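Side-chain contacts in tryptophan--tRNA ligase (Campylobacter jejuni subsp. jejuni, PDB 3TZL), which catalyses the ATP-dependent attachment of tryptophan to its cognate tRNA, working as a homodimeric class I aminoacyl-tRNA synthetase: residues D15-I18 and G19-F22; E90-W93 and I94-F98; K147-I150 and Q151-E154; G258-G261 and Y262-K266. All blocks are in the same frame, centred on the assembly; numbering follows the deposited sequence.

Interaction 1 (D15-I18 and G19-F22). With ADP (adenosine-5'-diphosphate), chain I.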
# COMPACT_ATOMS: atom_id res chain seq x y z
N ASP B 15 11.63 19.73 -17.28
CA ASP B 15 10.81 20.79 -17.85
C ASP B 15 10.02 20.29 -19.04
O ASP B 15 10.53 19.52 -19.86
CB ASP B 15 11.71 21.96 -18.24
CG ASP B 15 12.53 22.46 -17.08
OD1 ASP B 15 11.95 22.61 -15.98
OD2 ASP B 15 13.75 22.67 -17.25
N LEU B 16 8.76 20.70 -19.12
CA LEU B 16 7.92 20.40 -20.28
C LEU B 16 8.37 21.17 -21.53
O LEU B 16 8.59 22.37 -21.47
CB LEU B 16 6.47 20.74 -19.97
CG LEU B 16 5.74 19.80 -19.03
CD1 LEU B 16 4.39 20.37 -18.74
CD2 LEU B 16 5.63 18.40 -19.63
N HIS B 17 8.50 20.47 -22.65
CA HIS B 17 8.92 21.11 -23.90
C HIS B 17 7.85 21.00 -24.99
O HIS B 17 6.87 20.27 -24.84
CB HIS B 17 10.28 20.58 -24.38
CG HIS B 17 10.35 19.09 -24.51
ND1 HIS B 17 9.73 18.40 -25.53
CD2 HIS B 17 10.99 18.16 -23.76
CE1 HIS B 17 9.98 17.10 -25.40
NE2 HIS B 17 10.74 16.93 -24.33
N ILE B 18 8.03 21.72 -26.09
CA ILE B 18 6.99 21.73 -27.12
C ILE B 18 6.75 20.36 -27.76
O ILE B 18 5.75 20.16 -28.45
CB ILE B 18 7.24 22.81 -28.19
CG1 ILE B 18 8.57 22.57 -28.90
CG2 ILE B 18 7.21 24.20 -27.54
CD1 ILE B 18 8.77 23.49 -30.14
N GLY B 19 7.66 19.43 -27.52
CA GLY B 19 7.49 18.06 -27.97
C GLY B 19 6.44 17.32 -27.15
O GLY B 19 5.61 16.59 -27.68
N ASN B 20 6.48 17.51 -25.83
CA ASN B 20 5.43 16.99 -24.96
C ASN B 20 4.10 17.58 -25.35
O ASN B 20 3.08 16.90 -25.35
CB ASN B 20 5.73 17.31 -23.49
CG ASN B 20 7.06 16.74 -23.04
OD1 ASN B 20 7.96 17.48 -22.65
ND2 ASN B 20 7.19 15.41 -23.08
N TYR B 21 4.11 18.87 -25.68
CA TYR B 21 2.87 19.56 -26.00
C TYR B 21 2.24 19.06 -27.29
O TYR B 21 1.10 18.59 -27.29
CB TYR B 21 3.06 21.07 -26.08
CG TYR B 21 1.76 21.76 -26.39
CD1 TYR B 21 0.72 21.73 -25.47
CD2 TYR B 21 1.55 22.40 -27.59
CE1 TYR B 21 -0.49 22.32 -25.73
CE2 TYR B 21 0.34 23.01 -27.86
CZ TYR B 21 -0.67 22.97 -26.92
OH TYR B 21 -1.89 23.56 -27.17
N PHE B 22 2.97 19.19 -28.39
CA PHE B 22 2.40 18.86 -29.69
C PHE B 22 2.36 17.36 -29.91
O PHE B 22 1.64 16.87 -30.79
CB PHE B 22 3.16 19.56 -30.82
CG PHE B 22 2.96 21.06 -30.85
CD1 PHE B 22 1.76 21.60 -31.29
CD2 PHE B 22 3.97 21.92 -30.42
CE1 PHE B 22 1.57 22.98 -31.30
CE2 PHE B 22 3.78 23.30 -30.44
CZ PHE B 22 2.58 23.83 -30.88
PB ADP I . 11.87 12.98 -23.20
O1B ADP I . 12.24 14.40 -23.50
O2B ADP I . 12.02 12.61 -21.74
O3B ADP I . 12.43 11.93 -24.14
PA ADP I . 9.22 12.39 -22.41
O1A ADP I . 8.88 13.50 -21.44
O2A ADP I . 9.70 11.06 -21.86
O3A ADP I . 10.29 12.99 -23.47
O5' ADP I . 7.92 12.11 -23.33
C5' ADP I . 6.61 12.11 -22.78
C4' ADP I . 5.57 12.08 -23.91
O4' ADP I . 5.71 13.23 -24.75
C3' ADP I . 5.74 10.85 -24.78
O3' ADP I . 4.66 9.95 -24.52
C2' ADP I . 5.69 11.35 -26.21
O2' ADP I . 4.47 10.95 -26.84
C1' ADP I . 5.71 12.86 -26.13
N9 ADP I . 6.93 13.40 -26.80
C8 ADP I . 8.11 13.66 -26.21
N7 ADP I . 9.02 14.16 -27.10
C5 ADP I . 8.40 14.21 -28.29
C6 ADP I . 8.78 14.64 -29.66
N6 ADP I . 10.03 15.10 -29.91
N1 ADP I . 7.84 14.54 -30.63
C2 ADP I . 6.60 14.07 -30.38
N3 ADP I . 6.19 13.66 -29.16
C4 ADP I . 7.03 13.71 -28.10
O HOH W 1 9.51 17.01 -20.39
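The HIGH motif of this class I synthetase brings His-17 and Asn-20 together where the loop after strand 5-10 turns into helix 18-30. The two residues form a capping box. His-17 is the N-cap, and its backbone N donates to Asn-20 OD1 at 3.0 Å. This bond is almost straight, at 179°, and reaches OD1 on a lone pair in the carbonyl plane. In return, His-17 ND1 accepts from Gly-19 N, but this bond is weak. CG of His-17 lies between its own backbone N and carbonyl carbon (chi1 54°). This places the imidazole beside the first turn, with Gly-19 N at its edge. Asn-20 OD1 then sits 3.2 Å above the His-17 ring plane, over the ring centre. The ring and amide planes are 35° apart.

Both side chains also hold ADP. His-17 NE2 donates to ADP O1B of the beta phosphate at 3.1 Å. Asn-20 divides its amide between two tasks: OD1 serves the cap, while ND2 faces the nucleotide. Gly-19 lies against the adenine, its O close to ADP C4. Met-193 of the KMSKS region packs on His-17, and its backbone O also binds ADP, so both signature motifs meet at the nucleotide. Further along, Phe-22 N donates to Ile-18 O at 2.9 Å, and Phe-22 CD2 comes within 3.2 Å of the same oxygen. The two ND2 bonds of Asn-20 are 3.0 Å to the alpha-phosphate oxygen O1A and 3.1 Å to the ribose oxygen O4' of ADP.

Interaction 2 (E90-W93 and I94-F98)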
# COMPACT_ATOMS: atom_id res chain seq x y z
N GLU B 90 -5.74 1.64 -0.03
CA GLU B 90 -6.46 0.51 0.51
C GLU B 90 -6.71 -0.51 -0.59
O GLU B 90 -6.49 -1.70 -0.40
CB GLU B 90 -7.76 0.98 1.14
CG GLU B 90 -8.39 -0.05 2.07
CD GLU B 90 -9.26 0.59 3.12
OE1 GLU B 90 -9.07 0.28 4.32
OE2 GLU B 90 -10.15 1.39 2.74
N LEU B 91 -7.13 -0.04 -1.77
CA LEU B 91 -7.38 -0.95 -2.90
C LEU B 91 -6.12 -1.68 -3.34
O LEU B 91 -6.15 -2.86 -3.65
CB LEU B 91 -8.03 -0.22 -4.09
CG LEU B 91 -8.40 -1.14 -5.25
CD1 LEU B 91 -9.35 -2.23 -4.76
CD2 LEU B 91 -9.01 -0.38 -6.48
N TYR B 92 -5.01 -0.96 -3.38
CA TYR B 92 -3.70 -1.51 -3.69
C TYR B 92 -3.36 -2.73 -2.82
O TYR B 92 -2.96 -3.77 -3.33
CB TYR B 92 -2.67 -0.39 -3.57
CG TYR B 92 -1.22 -0.76 -3.36
CD1 TYR B 92 -0.52 -1.50 -4.31
CD2 TYR B 92 -0.54 -0.30 -2.25
CE1 TYR B 92 0.82 -1.81 -4.12
CE2 TYR B 92 0.80 -0.59 -2.06
CZ TYR B 92 1.47 -1.35 -3.00
OH TYR B 92 2.81 -1.65 -2.80
N TRP B 93 -3.55 -2.61 -1.50
CA TRP B 93 -3.32 -3.75 -0.60
C TRP B 93 -4.28 -4.91 -0.89
O TRP B 93 -3.89 -6.07 -0.90
CB TRP B 93 -3.48 -3.32 0.85
CG TRP B 93 -3.49 -4.46 1.82
CD1 TRP B 93 -4.56 -4.90 2.56
CD2 TRP B 93 -2.39 -5.31 2.18
NE1 TRP B 93 -4.20 -5.97 3.34
CE2 TRP B 93 -2.87 -6.24 3.13
CE3 TRP B 93 -1.04 -5.38 1.77
CZ2 TRP B 93 -2.05 -7.23 3.70
CZ3 TRP B 93 -0.22 -6.37 2.34
CH2 TRP B 93 -0.73 -7.28 3.29
N ILE B 94 -5.55 -4.60 -1.12
CA ILE B 94 -6.50 -5.65 -1.48
C ILE B 94 -6.11 -6.37 -2.78
O ILE B 94 -6.09 -7.61 -2.82
CB ILE B 94 -7.93 -5.10 -1.53
CG1 ILE B 94 -8.40 -4.82 -0.11
CG2 ILE B 94 -8.88 -6.08 -2.20
CD1 ILE B 94 -9.46 -3.76 -0.05
N LEU B 95 -5.77 -5.62 -3.82
CA LEU B 95 -5.37 -6.21 -5.10
C LEU B 95 -4.12 -7.08 -4.97
O LEU B 95 -3.93 -8.01 -5.75
CB LEU B 95 -5.13 -5.13 -6.16
CG LEU B 95 -6.35 -4.27 -6.55
CD1 LEU B 95 -6.03 -3.39 -7.75
CD2 LEU B 95 -7.59 -5.16 -6.85
N SER B 96 -3.26 -6.78 -4.01
CA SER B 96 -2.03 -7.55 -3.84
C SER B 96 -2.34 -9.00 -3.52
O SER B 96 -1.57 -9.89 -3.85
CB SER B 96 -1.15 -6.95 -2.76
OG SER B 96 -0.57 -5.75 -3.21
N GLN B 97 -3.48 -9.23 -2.88
CA GLN B 97 -3.88 -10.58 -2.50
C GLN B 97 -4.28 -11.38 -3.71
O GLN B 97 -4.32 -12.61 -3.67
CB GLN B 97 -5.02 -10.53 -1.47
CG GLN B 97 -4.84 -9.45 -0.38
CD GLN B 97 -3.45 -9.48 0.26
OE1 GLN B 97 -2.81 -10.53 0.37
NE2 GLN B 97 -2.99 -8.31 0.68
N PHE B 98 -4.58 -10.68 -4.81
CA PHE B 98 -4.98 -11.32 -6.05
C PHE B 98 -3.90 -11.22 -7.11
O PHE B 98 -4.15 -11.49 -8.28
CB PHE B 98 -6.26 -10.68 -6.58
CG PHE B 98 -7.45 -10.86 -5.69
CD1 PHE B 98 -8.29 -11.97 -5.84
CD2 PHE B 98 -7.76 -9.90 -4.73
CE1 PHE B 98 -9.41 -12.12 -5.03
CE2 PHE B 98 -8.88 -10.04 -3.93
CZ PHE B 98 -9.70 -11.15 -4.07
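Trp-93 and Gln-97 meet one turn apart toward the C-terminal end of helix 87-96, at the dimer interface. This is the tight part of the contact. Gln-97 bends at its second torsion (chi2 -49°), which folds the amide back over the indole. NE2 lies 3.1 Å above the ring plane of Trp-93, over its centre, and is 3.2 Å from Trp-93 CE2. The amide and ring planes are 63° apart, so the two groups do not stack flat. The same NE2 donates to Trp-93 O at 2.9 Å, tilted from the carbonyl plane. Tyr-44 of the second subunit also meets the Trp-93 ring.

Leu-91 and Leu-95 pack on another side of the helix, with their CG atoms 4.0 Å apart. Leu-95 CG also comes within 3.2 Å of Leu-91 O. Ile-159 and Phe-171 lie against Leu-95.

The looser pairs touch less closely. Glu-90 CG stands 4.4 Å from Ile-94 CD1, and Tyr-92 CE1 stands 4.3 Å from Ser-96 OG. They are not a solvent side, since all of these residues are buried. The polar ends of Glu-90 and Ser-96 turn to other partners: Glu-90 binds Tyr-317 and forms a salt bridge with Lys-86 of the second subunit, while Ser-96 OG bonds to His-122 of that subunit. With NE2 bonded to a carbonyl and set over an indole, the Gln-97 amide is probably held in one orientation.

Interaction 3 (K147-I150 and Q151-E154). With TRP (tryptophan), chain J.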
# COMPACT_ATOMS: atom_id res chain seq x y z
N LYS B 147 3.92 2.31 -25.43
CA LYS B 147 4.29 0.91 -25.49
C LYS B 147 4.91 0.46 -24.22
O LYS B 147 4.71 -0.63 -23.79
CB LYS B 147 5.28 0.69 -26.62
CG LYS B 147 4.71 0.89 -28.00
CD LYS B 147 5.61 0.30 -29.08
CE LYS B 147 5.96 1.32 -30.14
NZ LYS B 147 6.02 0.67 -31.47
N ASP B 148 5.73 1.32 -23.66
CA ASP B 148 6.24 1.24 -22.31
C ASP B 148 5.29 0.60 -21.30
O ASP B 148 5.68 -0.24 -20.52
CB ASP B 148 6.45 2.69 -21.86
CG ASP B 148 7.77 2.92 -21.23
OD1 ASP B 148 8.78 2.59 -21.86
OD2 ASP B 148 7.82 3.44 -20.12
N GLN B 149 4.04 1.01 -21.34
CA GLN B 149 3.10 0.76 -20.27
C GLN B 149 2.09 -0.30 -20.61
O GLN B 149 1.23 -0.58 -19.84
CB GLN B 149 2.35 2.05 -19.92
CG GLN B 149 3.20 3.19 -19.43
CD GLN B 149 4.00 2.85 -18.20
OE1 GLN B 149 3.46 2.62 -17.12
NE2 GLN B 149 5.28 2.81 -18.34
N ILE B 150 2.20 -0.89 -21.78
CA ILE B 150 1.17 -1.85 -22.19
C ILE B 150 1.09 -3.03 -21.24
O ILE B 150 0.01 -3.47 -20.85
CB ILE B 150 1.42 -2.42 -23.60
CG1 ILE B 150 1.56 -1.31 -24.62
CG2 ILE B 150 0.28 -3.36 -23.99
CD1 ILE B 150 0.38 -0.40 -24.66
N GLN B 151 2.25 -3.56 -20.87
CA GLN B 151 2.30 -4.70 -19.97
C GLN B 151 1.63 -4.38 -18.64
O GLN B 151 0.93 -5.20 -18.07
CB GLN B 151 3.74 -5.15 -19.78
CG GLN B 151 3.88 -6.50 -19.11
CD GLN B 151 5.31 -6.81 -18.76
OE1 GLN B 151 6.11 -5.91 -18.51
NE2 GLN B 151 5.65 -8.09 -18.74
N HIS B 152 1.83 -3.16 -18.15
CA HIS B 152 1.19 -2.77 -16.90
C HIS B 152 -0.34 -2.86 -16.95
O HIS B 152 -0.97 -3.31 -16.00
CB HIS B 152 1.64 -1.37 -16.49
CG HIS B 152 3.09 -1.31 -16.11
ND1 HIS B 152 3.84 -0.17 -16.24
CD2 HIS B 152 3.91 -2.26 -15.61
CE1 HIS B 152 5.07 -0.42 -15.83
NE2 HIS B 152 5.14 -1.67 -15.44
N VAL B 153 -0.93 -2.44 -18.07
CA VAL B 153 -2.37 -2.49 -18.23
C VAL B 153 -2.86 -3.95 -18.29
O VAL B 153 -3.89 -4.28 -17.71
CB VAL B 153 -2.81 -1.74 -19.47
CG1 VAL B 153 -4.33 -1.79 -19.62
CG2 VAL B 153 -2.31 -0.29 -19.41
N GLU B 154 -2.09 -4.80 -18.97
CA GLU B 154 -2.35 -6.23 -19.00
C GLU B 154 -2.31 -6.84 -17.61
O GLU B 154 -3.15 -7.69 -17.25
CB GLU B 154 -1.34 -6.94 -19.91
CG GLU B 154 -1.47 -6.58 -21.38
CD GLU B 154 -0.41 -7.24 -22.24
OE1 GLU B 154 0.54 -7.82 -21.67
OE2 GLU B 154 -0.52 -7.18 -23.48
N TRP J . 3.02 4.56 -14.94
CA TRP J . 2.60 5.75 -15.69
C TRP J . 3.80 6.45 -16.32
O TRP J . 3.65 7.34 -17.16
CB TRP J . 1.82 6.73 -14.79
CG TRP J . 0.59 6.10 -14.20
CD1 TRP J . 0.37 5.76 -12.90
CD2 TRP J . -0.57 5.70 -14.93
NE1 TRP J . -0.88 5.18 -12.77
CE2 TRP J . -1.47 5.13 -14.01
CE3 TRP J . -0.94 5.78 -16.28
CZ2 TRP J . -2.72 4.64 -14.39
CZ3 TRP J . -2.18 5.29 -16.66
CH2 TRP J . -3.06 4.74 -15.72
OXT TRP J . 4.94 6.12 -15.98
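Gln-149 and His-152 meet at the edge of the tryptophan pocket, where the loop after strand 142-144 enters helix 150-167 of the Rossmann-type catalytic domain. Gln-149 is bent at its second torsion (chi2 -58°), which curls its amide toward the first helical turn. In His-152, chi1 (-67°) brings the ring back toward Gln-149 and chi2 (153°) turns ND1 to OE1. ND1 donates to Gln-149 OE1 at 3.0 Å. The oxygen lies in the imidazole plane, but the donor stands well above the carbonyl plane and misses the lone pairs. His-152 has further partners: its NE2 bonds to Ser-109 OG and its ring meets Tyr-127.

The other end of the Gln-149 amide is held too: NE2 donates to Asp-148 OD2 at 3.2 Å, on the anti side of the carboxylate. The pair of bonds probably fixes which way the amide is flipped.

Ile-150 and Glu-154 touch more lightly. Glu-154 OE2 lies 3.9 Å from Ile-150 CG2. Asp-134 binds the substrate as well, and Gln-149 OE1 accepts from the amino N of the bound tryptophan at 3.0 Å.

Interaction 4 (G258-G261 and Y262-K266)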
# COMPACT_ATOMS: atom_id res chain seq x y z
N GLY B 258 14.23 35.23 -50.21
CA GLY B 258 15.55 35.67 -49.81
C GLY B 258 15.47 37.06 -49.22
O GLY B 258 14.38 37.60 -49.06
N GLY B 259 16.61 37.65 -48.88
CA GLY B 259 16.61 38.98 -48.28
C GLY B 259 16.47 38.97 -46.77
O GLY B 259 16.72 39.98 -46.12
N GLU B 260 16.06 37.83 -46.21
CA GLU B 260 16.03 37.62 -44.75
C GLU B 260 16.90 36.44 -44.33
O GLU B 260 16.78 35.34 -44.88
CB GLU B 260 14.61 37.43 -44.24
CG GLU B 260 13.71 38.64 -44.44
CD GLU B 260 12.33 38.45 -43.81
OE1 GLU B 260 11.32 38.52 -44.54
OE2 GLU B 260 12.27 38.25 -42.58
N GLY B 261 17.76 36.65 -43.34
CA GLY B 261 18.68 35.63 -42.88
C GLY B 261 18.08 34.76 -41.80
O GLY B 261 17.01 35.07 -41.27
N TYR B 262 18.78 33.68 -41.46
CA TYR B 262 18.30 32.74 -40.44
C TYR B 262 18.26 33.37 -39.04
O TYR B 262 17.45 32.97 -38.20
CB TYR B 262 19.20 31.50 -40.40
CG TYR B 262 19.08 30.58 -41.59
CD1 TYR B 262 17.91 29.86 -41.81
CD2 TYR B 262 20.14 30.41 -42.49
CE1 TYR B 262 17.80 29.00 -42.88
CE2 TYR B 262 20.03 29.55 -43.57
CZ TYR B 262 18.85 28.84 -43.75
OH TYR B 262 18.70 27.98 -44.81
N GLY B 263 19.14 34.34 -38.80
CA GLY B 263 19.15 35.08 -37.56
C GLY B 263 17.82 35.77 -37.38
O GLY B 263 17.22 35.71 -36.32
N HIS B 264 17.34 36.39 -38.45
CA HIS B 264 16.05 37.03 -38.38
C HIS B 264 14.88 36.04 -38.25
O HIS B 264 13.93 36.30 -37.53
CB HIS B 264 15.82 37.96 -39.57
CG HIS B 264 14.59 38.79 -39.43
ND1 HIS B 264 13.37 38.40 -39.93
CD2 HIS B 264 14.38 39.96 -38.79
CE1 HIS B 264 12.47 39.32 -39.64
NE2 HIS B 264 13.05 40.28 -38.95
N PHE B 265 14.95 34.91 -38.94
CA PHE B 265 13.92 33.88 -38.77
C PHE B 265 13.86 33.34 -37.33
O PHE B 265 12.79 33.05 -36.81
CB PHE B 265 14.09 32.75 -39.78
CG PHE B 265 13.80 33.16 -41.20
CD1 PHE B 265 12.67 33.93 -41.49
CD2 PHE B 265 14.65 32.81 -42.24
CE1 PHE B 265 12.39 34.32 -42.80
CE2 PHE B 265 14.38 33.20 -43.55
CZ PHE B 265 13.25 33.96 -43.83
N LYS B 266 15.02 33.23 -36.69
CA LYS B 266 15.06 32.80 -35.30
C LYS B 266 14.39 33.85 -34.42
O LYS B 266 13.63 33.51 -33.50
CB LYS B 266 16.49 32.56 -34.84
CG LYS B 266 17.08 31.27 -35.33
CD LYS B 266 18.58 31.22 -35.11
CE LYS B 266 19.06 29.76 -35.00
NZ LYS B 266 20.56 29.64 -35.01
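Glu-260 and Phe-265 close over Gly-261 at the start of helix 262-276. Gly-261 is the N-cap, and its O accepts from Phe-265 N at 3.1 Å in a backbone bond of the first turn. The same oxygen also lies 3.4 Å from Phe-265 CD2. CG of Phe-265 is opposite its carbonyl carbon (chi1 -69°), which swings the ring back along the incoming chain.

There the ring meets Glu-260. Phe-265 CZ lies 3.7 Å from Glu-260 CB, and Phe-265 CE2 lies 3.5 Å from Glu-260 O. That carbonyl also accepts from Lys-228 NZ. Tyr-255 stacks on the ring, and Leu-251 packs against it.

Beyond CB, Glu-260 is extended and carries its carboxylate toward His-264. OE2 is 2.9 Å from His-264 ND1, and the carboxylate and imidazole planes are 71° apart. The stronger partner of OE2 is Arg-254, which makes a salt bridge from helix 245-257. The carboxylate thus lies between Arg-254 of helix 245-257 and His-264 of helix 262-276.

Gly-258 leaves helix 245-257 with positive phi, and Gly-259 bonds through its backbone to Glu-225. The short link then leads into the next helix. Glu-260 and Phe-265 stand just before the N-cap and four residues after it. These are the positions of a hydrophobic staple, and the contact resembles one, with the CB methylene of Glu-260 in the first place.

From the N terminus the four contacts follow in series. None nests in or crosses another, and each spans one continuous stretch. Interaction 1 joins the loop after strand 5-10 to helix 18-30 on the nucleotide side of the active site. Interaction 2 lies at the end of helix 87-96 and faces the second subunit. Interaction 3 joins the loop after strand 142-144 to helix 150-167 on the tryptophan side. Its nearest atoms are about 12 Å from those of interaction 1. Interaction 4 closes the short link between helices 245-257 and 262-276, away from the annotated sites. Its centre is 60 Å from that of interaction 2, on the opposite side of the chain's centre.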